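Local coordinates for PixA inclusion body protein (Burkholderia cenocepacia, PDB 4LZK), which is of unknown function but belongs to the PixA inclusion body protein family and may contribute to intracellular inclusion bodies, at the interface of chains A and B and the interface of chains A and C. Residues are numbered along the deposited sequence; one frame, centred on the assembly and turned at random. Chains: chain A/B/C, PixA inclusion body protein.

Contacts 1 and 3 are two patches of one two-fold symmetric A-B interface, the centres of their C-alpha atoms about 17 Å apart; contact 2 joins chain A to chain C, about 18 Å from contact 1 and 19 Å from contact 3. Strand 96-105 ties the interfaces together: its start, with A:Leu98 to A:Tyr100, receives chain B in contact 1, and its end, with A:Gln103 and A:Tyr105, receives chain C in contact 2. Contact 3 draws instead on strands 19-26 and 53-57. One subunit thus touches both neighbours in the deposited six-copy assembly, though the structure alone does not show that this forms in the cell.

Contact 1: the interface of chains A and B. Residues chain A 98-100, 118, 142-144; chain B 133-135.
With CG anti to its backbone N (chi1 -170°) and the chain running on extended, A:Gln144 sends its amide out from strand 143-149 to the backbone of B:Leu133, B:Ile134 and B:Ala135. The side-chain carbonyl OE1 accepts a fairly straight hydrogen bond from B:Ala135 N at 2.7 Å (152° at the hydrogen), the donor standing above the carbonyl plane, 40° out of it. The other branch of the amide, NE2, gives a weak bond to B:Leu133 O at 3.2 Å. Together the two bonds span the loop from B:Leu133 to B:Ala135 and probably limit rotation of the amide. The B:Ala135 methyl CB packs between A:Gln144 CD and A:Val142 CG1, which lies 3.9 Å away, with the hydroxyl OG1 of A:Thr118 also alongside. One residue back along the loop, B:Ile134 puts CG1 3.8 Å from A:Tyr100 CB and turns its tip, CD1, toward A:Leu98 CB. B:Leu133 crosses the A:Tyr100 side chain at a slant, its CD1 near the ring carbon A:Tyr100 CD2 and 3.6 Å from the backbone carbonyl A:Tyr100 O. The patch fastens a loop of chain B across strands 96-105 and 143-149 of chain A; its symmetry twin does the same with the chains exchanged, which probably helps hold the pair together.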
ATOM      1  N   LEU A  98       3.251  26.692  -1.855  1.00 12.61           N
ATOM      2  CA  LEU A  98       2.366  27.409  -0.955  1.00 12.46           C
ATOM      3  C   LEU A  98       0.895  27.385  -1.422  1.00 11.57           C
ATOM      4  O   LEU A  98       0.538  27.978  -2.438  1.00 13.29           O
ATOM      5  CB  LEU A  98       2.831  28.831  -0.830  1.00 14.18           C
ATOM      6  CG  LEU A  98       4.274  28.982  -0.205  1.00 15.60           C
ATOM      7  CD1 LEU A  98       4.849  30.403  -0.392  1.00 18.20           C
ATOM      8  CD2 LEU A  98       4.277  28.602   1.282  1.00 17.25           C
ATOM      9  N   ILE A  99       0.062  26.682  -0.677  1.00 11.23           N
ATOM     10  CA  ILE A  99      -1.395  26.616  -0.920  1.00 11.60           C
ATOM     11  C   ILE A  99      -2.012  28.016  -0.895  1.00 11.55           C
ATOM     12  O   ILE A  99      -1.724  28.833   0.020  1.00 10.40           O
ATOM     13  CB  ILE A  99      -2.108  25.742   0.090  1.00 11.45           C
ATOM     14  CG1 ILE A  99      -1.539  24.311  -0.011  1.00 13.04           C
ATOM     15  CG2 ILE A  99      -3.635  25.768  -0.141  1.00 11.75           C
ATOM     16  CD1 ILE A  99      -2.006  23.324   1.048  1.00 11.64           C
ATOM     17  N   TYR A 100      -2.817  28.290  -1.907  1.00 12.48           N
ATOM     18  CA  TYR A 100      -3.620  29.515  -1.822  1.00 12.53           C
ATOM     19  C   TYR A 100      -5.108  29.364  -1.911  1.00 13.89           C
ATOM     20  O   TYR A 100      -5.805  30.373  -1.704  1.00 15.01           O
ATOM     21  CB  TYR A 100      -3.143  30.566  -2.815  1.00 12.19           C
ATOM     22  CG  TYR A 100      -3.309  30.248  -4.267  1.00 11.32           C
ATOM     23  CD1 TYR A 100      -2.352  29.534  -4.946  1.00 12.78           C
ATOM     24  CD2 TYR A 100      -4.428  30.670  -4.979  1.00 12.08           C
ATOM     25  CE1 TYR A 100      -2.465  29.217  -6.289  1.00 12.12           C
ATOM     26  CE2 TYR A 100      -4.572  30.368  -6.341  1.00 13.45           C
ATOM     27  CZ  TYR A 100      -3.555  29.657  -6.993  1.00 14.27           C
ATOM     28  OH  TYR A 100      -3.641  29.307  -8.314  1.00 16.58           O
ATOM     29  N   THR A 118      -3.881  32.282   9.452  1.00 20.55           N
ATOM     30  CA  THR A 118      -2.490  32.698   9.524  1.00 21.75           C
ATOM     31  C   THR A 118      -1.920  32.236  10.814  1.00 23.45           C
ATOM     32  O   THR A 118      -2.570  32.340  11.853  1.00 22.98           O
ATOM     33  CB  THR A 118      -2.343  34.242   9.399  1.00 25.59           C
ATOM     34  OG1 THR A 118      -2.583  34.570   8.019  1.00 27.26           O
ATOM     35  CG2 THR A 118      -0.906  34.661   9.769  1.00 28.44           C
ATOM     36  N   VAL A 142       6.146  32.831   9.034  1.00 30.44           N
ATOM     37  CA  VAL A 142       4.678  32.976   8.947  1.00 27.58           C
ATOM     38  C   VAL A 142       4.120  31.833   8.136  1.00 25.83           C
ATOM     39  O   VAL A 142       4.625  31.547   7.050  1.00 29.27           O
ATOM     40  CB  VAL A 142       4.245  34.280   8.229  1.00 30.20           C
ATOM     41  CG1 VAL A 142       2.748  34.320   8.073  1.00 31.88           C
ATOM     42  CG2 VAL A 142       4.709  35.494   8.998  1.00 33.83           C
ATOM     43  N   PHE A 143       3.046  31.223   8.617  1.00 23.35           N
ATOM     44  CA  PHE A 143       2.485  30.063   7.962  1.00 19.71           C
ATOM     45  C   PHE A 143       1.014  30.294   7.761  1.00 20.00           C
ATOM     46  O   PHE A 143       0.353  31.118   8.423  1.00 17.98           O
ATOM     47  CB  PHE A 143       2.642  28.781   8.865  1.00 17.82           C
ATOM     48  CG  PHE A 143       4.025  28.378   9.220  1.00 18.57           C
ATOM     49  CD1 PHE A 143       4.659  28.909  10.309  1.00 20.83           C
ATOM     50  CD2 PHE A 143       4.672  27.376   8.510  1.00 21.55           C
ATOM     51  CE1 PHE A 143       5.890  28.472  10.700  1.00 24.95           C
ATOM     52  CE2 PHE A 143       5.928  26.915   8.877  1.00 21.89           C
ATOM     53  CZ  PHE A 143       6.536  27.449   9.983  1.00 23.20           C
ATOM     54  N   GLN A 144       0.431  29.436   6.951  1.00 18.78           N
ATOM     55  CA  GLN A 144      -0.969  29.506   6.716  1.00 19.52           C
ATOM     56  C   GLN A 144      -1.554  28.093   6.593  1.00 15.88           C
ATOM     57  O   GLN A 144      -0.899  27.228   6.071  1.00 14.20           O
ATOM     58  CB  GLN A 144      -1.095  30.258   5.434  1.00 20.77           C
ATOM     59  CG  GLN A 144      -2.443  30.668   5.077  1.00 26.07           C
ATOM     60  CD  GLN A 144      -2.375  31.759   4.069  1.00 28.71           C
ATOM     61  OE1 GLN A 144      -1.423  31.816   3.284  1.00 31.84           O
ATOM     62  NE2 GLN A 144      -3.337  32.685   4.128  1.00 31.92           N
TER
ATOM     63  N   LEU B 133      -3.754  36.208  -1.465  1.00 28.55           N
ATOM     64  CA  LEU B 133      -4.335  35.115  -0.677  1.00 33.65           C
ATOM     65  C   LEU B 133      -3.286  34.406   0.206  1.00 35.67           C
ATOM     66  O   LEU B 133      -3.660  33.719   1.158  1.00 36.47           O
ATOM     67  CB  LEU B 133      -5.031  34.100  -1.604  1.00 30.42           C
ATOM     68  CG  LEU B 133      -6.343  34.504  -2.276  1.00 35.44           C
ATOM     69  CD1 LEU B 133      -6.808  33.444  -3.283  1.00 34.49           C
ATOM     70  CD2 LEU B 133      -7.462  34.794  -1.259  1.00 32.93           C
ATOM     71  N   ILE B 134      -1.986  34.584  -0.085  1.00 33.99           N
ATOM     72  CA  ILE B 134      -0.930  33.896   0.656  1.00 36.12           C
ATOM     73  C   ILE B 134      -0.330  34.777   1.755  1.00 38.71           C
ATOM     74  O   ILE B 134       0.137  35.875   1.497  1.00 42.74           O
ATOM     75  CB  ILE B 134       0.243  33.356  -0.235  1.00 34.91           C
ATOM     76  CG1 ILE B 134      -0.230  32.370  -1.284  1.00 35.05           C
ATOM     77  CG2 ILE B 134       1.267  32.656   0.609  1.00 35.97           C
ATOM     78  CD1 ILE B 134       0.835  32.043  -2.342  1.00 33.55           C
ATOM     79  N   ALA B 135      -0.348  34.255   2.982  1.00 38.82           N
ATOM     80  CA  ALA B 135       0.527  34.704   4.065  1.00 37.13           C
ATOM     81  C   ALA B 135       1.937  34.041   3.911  1.00 43.54           C
ATOM     82  O   ALA B 135       2.090  32.769   3.797  1.00 37.34           O
ATOM     83  CB  ALA B 135      -0.122  34.349   5.394  1.00 43.13           C
TER

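Contact 2: the interface of chains A and C. Residues chain A 103, 105, 159, 161, 179, 181; chain C 11, 13, 15, 61.
C:Leu13 forms the apolar centre, its two methyl branches parted between different walls of chain A. CD2 sits over the middle of the A:Phe179 ring, 3.8 Å from its centroid, in a CH-pi contact. CD1 presses tightly on the A:Ala159 methyl CB at 3.5 Å and meets the A:Tyr105 ring in its plane, at the CD1 edge. A:Gln103, its CG held between the backbone N and the carbonyl carbon (chi1 73°), comes tip to tip with this leucine. The same amide passes C:Ile11, whose CG2 also lies near the A:Ser161 hydroxyl.

Thus a loop stretch of chain C, with C:Pro61, docks on strands 96-105, 154-168 and 171-186 of chain A; this interface is not an exact two-fold and may not be biological.

Moving outward, A:Tyr105 is sandwiched: A:Val181 CG2 from its own chain lies over the centre of one face, while the C:Lys15 aliphatic chain, fully extended, runs across the other with CD 4.0 Å from the ring centroid. That straight course delivers the amine NZ to the backbone carbonyl of the same tyrosine, A:Tyr105 O, in a 2.9 Å hydrogen bond tilted 22° from the carbonyl plane. C:Pro61 packs its CB near A:Val181 CG2 and the phenol oxygen. At the rim, the phenol A:Tyr105 OH is 2.7 Å from the oxygen of water 1, which lies in the ring plane. Water 1 is also hydrogen-bonded to the backbone carbonyl C:Pro61 O at 2.8 Å.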
ATOM      1  N   GLN A 103     -11.106  24.165  -2.937  1.00 16.96           N
ATOM      2  CA  GLN A 103     -12.512  24.250  -3.356  1.00 18.07           C
ATOM      3  C   GLN A 103     -13.090  22.886  -3.756  1.00 16.18           C
ATOM      4  O   GLN A 103     -12.343  21.958  -4.048  1.00 13.79           O
ATOM      5  CB  GLN A 103     -12.597  25.244  -4.512  1.00 19.97           C
ATOM      6  CG  GLN A 103     -12.026  24.704  -5.853  1.00 23.41           C
ATOM      7  CD  GLN A 103     -11.963  25.795  -6.957  1.00 30.46           C
ATOM      8  OE1 GLN A 103     -12.887  25.967  -7.790  1.00 33.19           O
ATOM      9  NE2 GLN A 103     -10.894  26.563  -6.937  1.00 30.03           N
ATOM     10  N   TYR A 105     -14.422  20.110  -6.069  1.00 15.79           N
ATOM     11  CA  TYR A 105     -14.232  19.709  -7.437  1.00 17.41           C
ATOM     12  C   TYR A 105     -15.315  18.764  -7.924  1.00 19.84           C
ATOM     13  O   TYR A 105     -15.729  18.846  -9.091  1.00 19.37           O
ATOM     14  CB  TYR A 105     -12.874  18.973  -7.566  1.00 16.30           C
ATOM     15  CG  TYR A 105     -12.409  18.644  -8.983  1.00 15.51           C
ATOM     16  CD1 TYR A 105     -11.831  19.598  -9.762  1.00 16.10           C
ATOM     17  CD2 TYR A 105     -12.524  17.371  -9.503  1.00 15.61           C
ATOM     18  CE1 TYR A 105     -11.387  19.323 -11.046  1.00 15.39           C
ATOM     19  CE2 TYR A 105     -12.108  17.052 -10.802  1.00 15.22           C
ATOM     20  CZ  TYR A 105     -11.495  18.018 -11.561  1.00 16.15           C
ATOM     21  OH  TYR A 105     -11.081  17.760 -12.831  1.00 17.75           O
ATOM     22  N   ALA A 159     -10.255  20.320  -4.766  1.00 13.41           N
ATOM     23  CA  ALA A 159      -9.111  20.783  -5.522  1.00 13.30           C
ATOM     24  C   ALA A 159      -8.322  21.791  -4.719  1.00 12.77           C
ATOM     25  O   ALA A 159      -8.911  22.736  -4.204  1.00 17.14           O
ATOM     26  CB  ALA A 159      -9.583  21.374  -6.841  1.00 12.91           C
ATOM     27  N   SER A 161      -5.282  24.495  -4.901  1.00 12.13           N
ATOM     28  CA  SER A 161      -4.387  25.264  -5.721  1.00 11.90           C
ATOM     29  C   SER A 161      -3.170  25.810  -4.945  1.00 11.34           C
ATOM     30  O   SER A 161      -3.276  26.271  -3.791  1.00 11.22           O
ATOM     31  CB  SER A 161      -5.162  26.433  -6.344  1.00 14.16           C
ATOM     32  OG  SER A 161      -6.181  25.975  -7.229  1.00 13.86           O
ATOM     33  N   PHE A 179      -2.711  22.977  -9.455  1.00 13.01           N
ATOM     34  CA  PHE A 179      -3.664  22.356  -8.542  1.00 12.20           C
ATOM     35  C   PHE A 179      -3.693  20.835  -8.575  1.00 12.34           C
ATOM     36  O   PHE A 179      -3.384  20.248  -9.630  1.00 11.90           O
ATOM     37  CB  PHE A 179      -5.112  22.839  -8.675  1.00 13.35           C
ATOM     38  CG  PHE A 179      -5.863  22.303  -9.871  1.00 13.28           C
ATOM     39  CD1 PHE A 179      -5.610  22.754 -11.125  1.00 14.45           C
ATOM     40  CD2 PHE A 179      -6.830  21.280  -9.711  1.00 14.75           C
ATOM     41  CE1 PHE A 179      -6.303  22.245 -12.238  1.00 16.68           C
ATOM     42  CE2 PHE A 179      -7.490  20.751 -10.795  1.00 15.69           C
ATOM     43  CZ  PHE A 179      -7.256  21.244 -12.068  1.00 16.65           C
ATOM     44  N   VAL A 181      -6.185  17.310  -7.135  1.00 10.48           N
ATOM     45  CA  VAL A 181      -7.507  16.963  -6.718  1.00  9.93           C
ATOM     46  C   VAL A 181      -7.360  15.757  -5.711  1.00 10.45           C
ATOM     47  O   VAL A 181      -6.580  14.819  -5.974  1.00 10.38           O
ATOM     48  CB  VAL A 181      -8.403  16.550  -7.871  1.00 10.10           C
ATOM     49  CG1 VAL A 181      -9.708  15.983  -7.276  1.00 10.16           C
ATOM     50  CG2 VAL A 181      -8.715  17.755  -8.785  1.00 10.25           C
TER
ATOM     51  N   ILE C  11     -11.392  30.894  -9.489  1.00 28.85           N
ATOM     52  CA  ILE C  11     -10.277  30.045  -9.785  1.00 27.38           C
ATOM     53  C   ILE C  11     -10.848  28.925 -10.623  1.00 31.95           C
ATOM     54  O   ILE C  11     -11.495  28.034 -10.113  1.00 29.85           O
ATOM     55  CB  ILE C  11      -9.580  29.553  -8.493  1.00 25.08           C
ATOM     56  CG1 ILE C  11      -8.942  30.773  -7.784  1.00 25.83           C
ATOM     57  CG2 ILE C  11      -8.556  28.491  -8.824  1.00 26.35           C
ATOM     58  CD1 ILE C  11      -8.530  30.574  -6.370  1.00 27.07           C
ATOM     59  N   LEU C  13     -10.787  25.627 -12.920  1.00 30.51           N
ATOM     60  CA  LEU C  13     -10.013  24.356 -13.028  1.00 29.58           C
ATOM     61  C   LEU C  13     -10.213  23.608 -14.338  1.00 31.92           C
ATOM     62  O   LEU C  13      -9.686  22.482 -14.546  1.00 28.29           O
ATOM     63  CB  LEU C  13     -10.460  23.437 -11.892  1.00 29.27           C
ATOM     64  CG  LEU C  13     -10.366  24.109 -10.527  1.00 31.71           C
ATOM     65  CD1 LEU C  13     -10.922  23.155  -9.505  1.00 35.65           C
ATOM     66  CD2 LEU C  13      -8.976  24.594 -10.100  1.00 33.23           C
ATOM     67  N   LYS C  15     -12.501  21.572 -15.465  1.00 25.99           N
ATOM     68  CA  LYS C  15     -12.894  20.184 -15.312  1.00 24.34           C
ATOM     69  C   LYS C  15     -13.492  19.665 -16.594  1.00 24.19           C
ATOM     70  O   LYS C  15     -14.314  20.307 -17.204  1.00 23.28           O
ATOM     71  CB  LYS C  15     -13.881  20.099 -14.163  1.00 25.67           C
ATOM     72  CG  LYS C  15     -14.330  18.683 -13.833  1.00 28.78           C
ATOM     73  CD  LYS C  15     -15.179  18.632 -12.570  1.00 26.15           C
ATOM     74  CE  LYS C  15     -15.636  17.192 -12.298  1.00 25.54           C
ATOM     75  NZ  LYS C  15     -16.652  17.187 -11.227  1.00 24.88           N
ATOM     76  N   PRO C  61      -7.058  13.568 -12.934  1.00 19.77           N
ATOM     77  CA  PRO C  61      -7.557  14.279 -11.777  1.00 18.96           C
ATOM     78  C   PRO C  61      -8.854  13.725 -11.232  1.00 17.26           C
ATOM     79  O   PRO C  61      -9.807  13.532 -12.017  1.00 15.42           O
ATOM     80  CB  PRO C  61      -7.827  15.706 -12.329  1.00 21.94           C
ATOM     81  CG  PRO C  61      -6.985  15.813 -13.519  1.00 22.20           C
ATOM     82  CD  PRO C  61      -6.809  14.461 -14.082  1.00 21.77           C
TER
HETATM   83  O   HOH W   1     -11.316  15.233 -13.735  1.00 23.15           O

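Contact 3: the interface of chains A and B. Residues chain A 23, 25, 54, 56, 68, 87-89; chain B 23, 25, 56.
The A:Phe54 ring meets B:Leu56 beside its root: B:Leu56 CD2 lies near CG of the ring, and CD1 is 3.6 Å from the A:Phe54 CB that carries it. These two side chains slide past one another in opposite directions, while the carbonyl oxygen of A:Gly68, from the same chain, lies at the ring edge in plane. With CG anti to its own carbonyl carbon (chi1 -58°), B:Leu56 also points CD1 tip to tip at A:Val25, 3.5 Å from its CB and about equally near both of its methyls. The reverse pair matches: A:Leu56 CD1 reaches B:Val25 CB at 3.6 Å. Between these pairs the two leucine tips meet, A:Leu56 CD1 to B:Leu56 CD1 at 4.0 Å. B:Leu23 lays CD2 against A:Val25 CG1 at 3.8 Å, and A:Leu23 does likewise to B:Val25. The A:Leu89 side chain crosses B:Leu56 at about a right angle, its CD2 nearest B:Leu56 CB. No polar pair bonds across the patch, leaving the fit to apolar packing. It is part of a two-fold interface that probably holds the pair together. Strands 19-26 and 53-57 of each subunit supply the other leucines, the valines and A:Phe54, while A:Leu89 follows strand 81-88 of chain A.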
ATOM      1  N   LEU A  23      -1.124  17.277   5.955  1.00  9.41           N
ATOM      2  CA  LEU A  23       0.032  17.898   5.364  1.00  9.68           C
ATOM      3  C   LEU A  23       0.202  17.359   3.961  1.00 10.97           C
ATOM      4  O   LEU A  23       0.261  16.129   3.775  1.00 12.92           O
ATOM      5  CB  LEU A  23       1.267  17.650   6.164  1.00 10.58           C
ATOM      6  CG  LEU A  23       2.477  18.371   5.599  1.00 11.65           C
ATOM      7  CD1 LEU A  23       2.290  19.917   5.738  1.00 13.61           C
ATOM      8  CD2 LEU A  23       3.737  17.967   6.267  1.00 12.58           C
ATOM      9  N   VAL A  25       2.737  17.131   0.949  1.00 11.71           N
ATOM     10  CA  VAL A  25       4.133  17.261   0.681  1.00 12.32           C
ATOM     11  C   VAL A  25       4.341  17.065  -0.832  1.00 15.25           C
ATOM     12  O   VAL A  25       4.063  15.990  -1.397  1.00 14.00           O
ATOM     13  CB  VAL A  25       4.938  16.243   1.474  1.00 13.85           C
ATOM     14  CG1 VAL A  25       6.416  16.267   1.169  1.00 13.82           C
ATOM     15  CG2 VAL A  25       4.732  16.475   2.954  1.00 15.13           C
ATOM     16  N   PHE A  54       2.434  13.895  -1.892  1.00 11.34           N
ATOM     17  CA  PHE A  54       2.070  12.938  -0.860  1.00 14.94           C
ATOM     18  C   PHE A  54       1.233  13.667   0.215  1.00 13.89           C
ATOM     19  O   PHE A  54       1.418  14.866   0.454  1.00 15.28           O
ATOM     20  CB  PHE A  54       3.324  12.431  -0.197  1.00 14.29           C
ATOM     21  CG  PHE A  54       4.370  11.971  -1.152  1.00 18.21           C
ATOM     22  CD1 PHE A  54       4.280  10.737  -1.729  1.00 21.28           C
ATOM     23  CD2 PHE A  54       5.466  12.748  -1.424  1.00 18.75           C
ATOM     24  CE1 PHE A  54       5.287  10.275  -2.548  1.00 24.07           C
ATOM     25  CE2 PHE A  54       6.479  12.324  -2.278  1.00 20.13           C
ATOM     26  CZ  PHE A  54       6.392  11.066  -2.831  1.00 21.33           C
ATOM     27  N   LEU A  56      -0.591  13.413   4.057  1.00 11.10           N
ATOM     28  CA  LEU A  56      -0.472  12.676   5.329  1.00 11.36           C
ATOM     29  C   LEU A  56      -1.500  13.275   6.288  1.00 11.93           C
ATOM     30  O   LEU A  56      -1.717  14.527   6.232  1.00  9.53           O
ATOM     31  CB  LEU A  56       0.848  12.971   5.922  1.00 13.80           C
ATOM     32  CG  LEU A  56       2.022  12.519   5.048  1.00 17.67           C
ATOM     33  CD1 LEU A  56       3.242  13.060   5.653  1.00 18.76           C
ATOM     34  CD2 LEU A  56       2.068  11.000   4.860  1.00 16.62           C
ATOM     35  N   GLY A  68       0.258   8.797   2.615  1.00 21.22           N
ATOM     36  CA  GLY A  68       1.370   8.966   1.706  1.00 21.72           C
ATOM     37  C   GLY A  68       0.801   9.142   0.277  1.00 21.15           C
ATOM     38  O   GLY A  68       1.412   9.762  -0.569  1.00 26.84           O
ATOM     39  N   THR A  87       3.776  21.954   1.836  1.00 12.07           N
ATOM     40  CA  THR A  87       5.178  22.234   1.832  1.00 13.02           C
ATOM     41  C   THR A  87       5.870  21.342   0.840  1.00 12.12           C
ATOM     42  O   THR A  87       5.234  20.469   0.295  1.00 11.60           O
ATOM     43  CB  THR A  87       5.772  22.088   3.223  1.00 14.37           C
ATOM     44  OG1 THR A  87       7.119  22.633   3.213  1.00 15.31           O
ATOM     45  CG2 THR A  87       5.798  20.529   3.606  1.00 14.06           C
ATOM     46  N   SER A  88       7.172  21.555   0.581  1.00 10.74           N
ATOM     47  CA  SER A  88       7.924  20.735  -0.406  1.00 12.14           C
ATOM     48  C   SER A  88       8.640  19.620   0.345  1.00 13.91           C
ATOM     49  O   SER A  88       8.657  19.628   1.580  1.00 12.76           O
ATOM     50  CB  SER A  88       8.964  21.604  -1.111  1.00 12.78           C
ATOM     51  OG  SER A  88       9.972  22.043  -0.246  1.00 12.42           O
ATOM     52  N   LEU A  89       9.267  18.706  -0.375  1.00 13.15           N
ATOM     53  CA  LEU A  89      10.111  17.661   0.247  1.00 14.85           C
ATOM     54  C   LEU A  89      11.294  18.225   1.043  1.00 15.49           C
ATOM     55  O   LEU A  89      11.879  17.519   1.834  1.00 15.66           O
ATOM     56  CB  LEU A  89      10.652  16.703  -0.825  1.00 14.48           C
ATOM     57  CG  LEU A  89       9.625  15.694  -1.282  1.00 16.05           C
ATOM     58  CD1 LEU A  89      10.024  15.069  -2.634  1.00 18.78           C
ATOM     59  CD2 LEU A  89       9.556  14.609  -0.204  1.00 15.25           C
TER
ATOM     60  N   LEU B  23      11.860  13.661   3.632  1.00 10.97           N
ATOM     61  CA  LEU B  23      11.148  14.400   4.656  1.00 11.02           C
ATOM     62  C   LEU B  23      10.519  13.457   5.657  1.00 11.23           C
ATOM     63  O   LEU B  23       9.659  12.576   5.319  1.00 11.04           O
ATOM     64  CB  LEU B  23      10.124  15.387   4.047  1.00 11.18           C
ATOM     65  CG  LEU B  23       9.489  16.374   5.039  1.00 10.87           C
ATOM     66  CD1 LEU B  23      10.540  17.355   5.554  1.00 12.35           C
ATOM     67  CD2 LEU B  23       8.317  17.062   4.360  1.00 12.07           C
ATOM     68  N   VAL B  25       7.908  13.360   8.592  1.00 12.99           N
ATOM     69  CA  VAL B  25       6.759  14.100   9.107  1.00 14.36           C
ATOM     70  C   VAL B  25       6.230  13.413  10.355  1.00 15.01           C
ATOM     71  O   VAL B  25       5.715  12.316  10.269  1.00 13.81           O
ATOM     72  CB  VAL B  25       5.671  14.239   8.042  1.00 15.75           C
ATOM     73  CG1 VAL B  25       4.411  14.964   8.602  1.00 18.48           C
ATOM     74  CG2 VAL B  25       6.251  14.946   6.814  1.00 17.41           C
ATOM     75  N   LEU B  56       8.843  10.372   3.555  1.00 12.56           N
ATOM     76  CA  LEU B  56       8.621  10.545   2.125  1.00 13.03           C
ATOM     77  C   LEU B  56       9.954  10.835   1.463  1.00 13.55           C
ATOM     78  O   LEU B  56      10.866  11.439   2.120  1.00 12.30           O
ATOM     79  CB  LEU B  56       7.751  11.746   1.962  1.00 14.79           C
ATOM     80  CG  LEU B  56       6.385  11.643   2.697  1.00 17.23           C
ATOM     81  CD1 LEU B  56       5.707  12.945   2.498  1.00 19.77           C
ATOM     82  CD2 LEU B  56       5.493  10.502   2.280  1.00 16.40           C
TER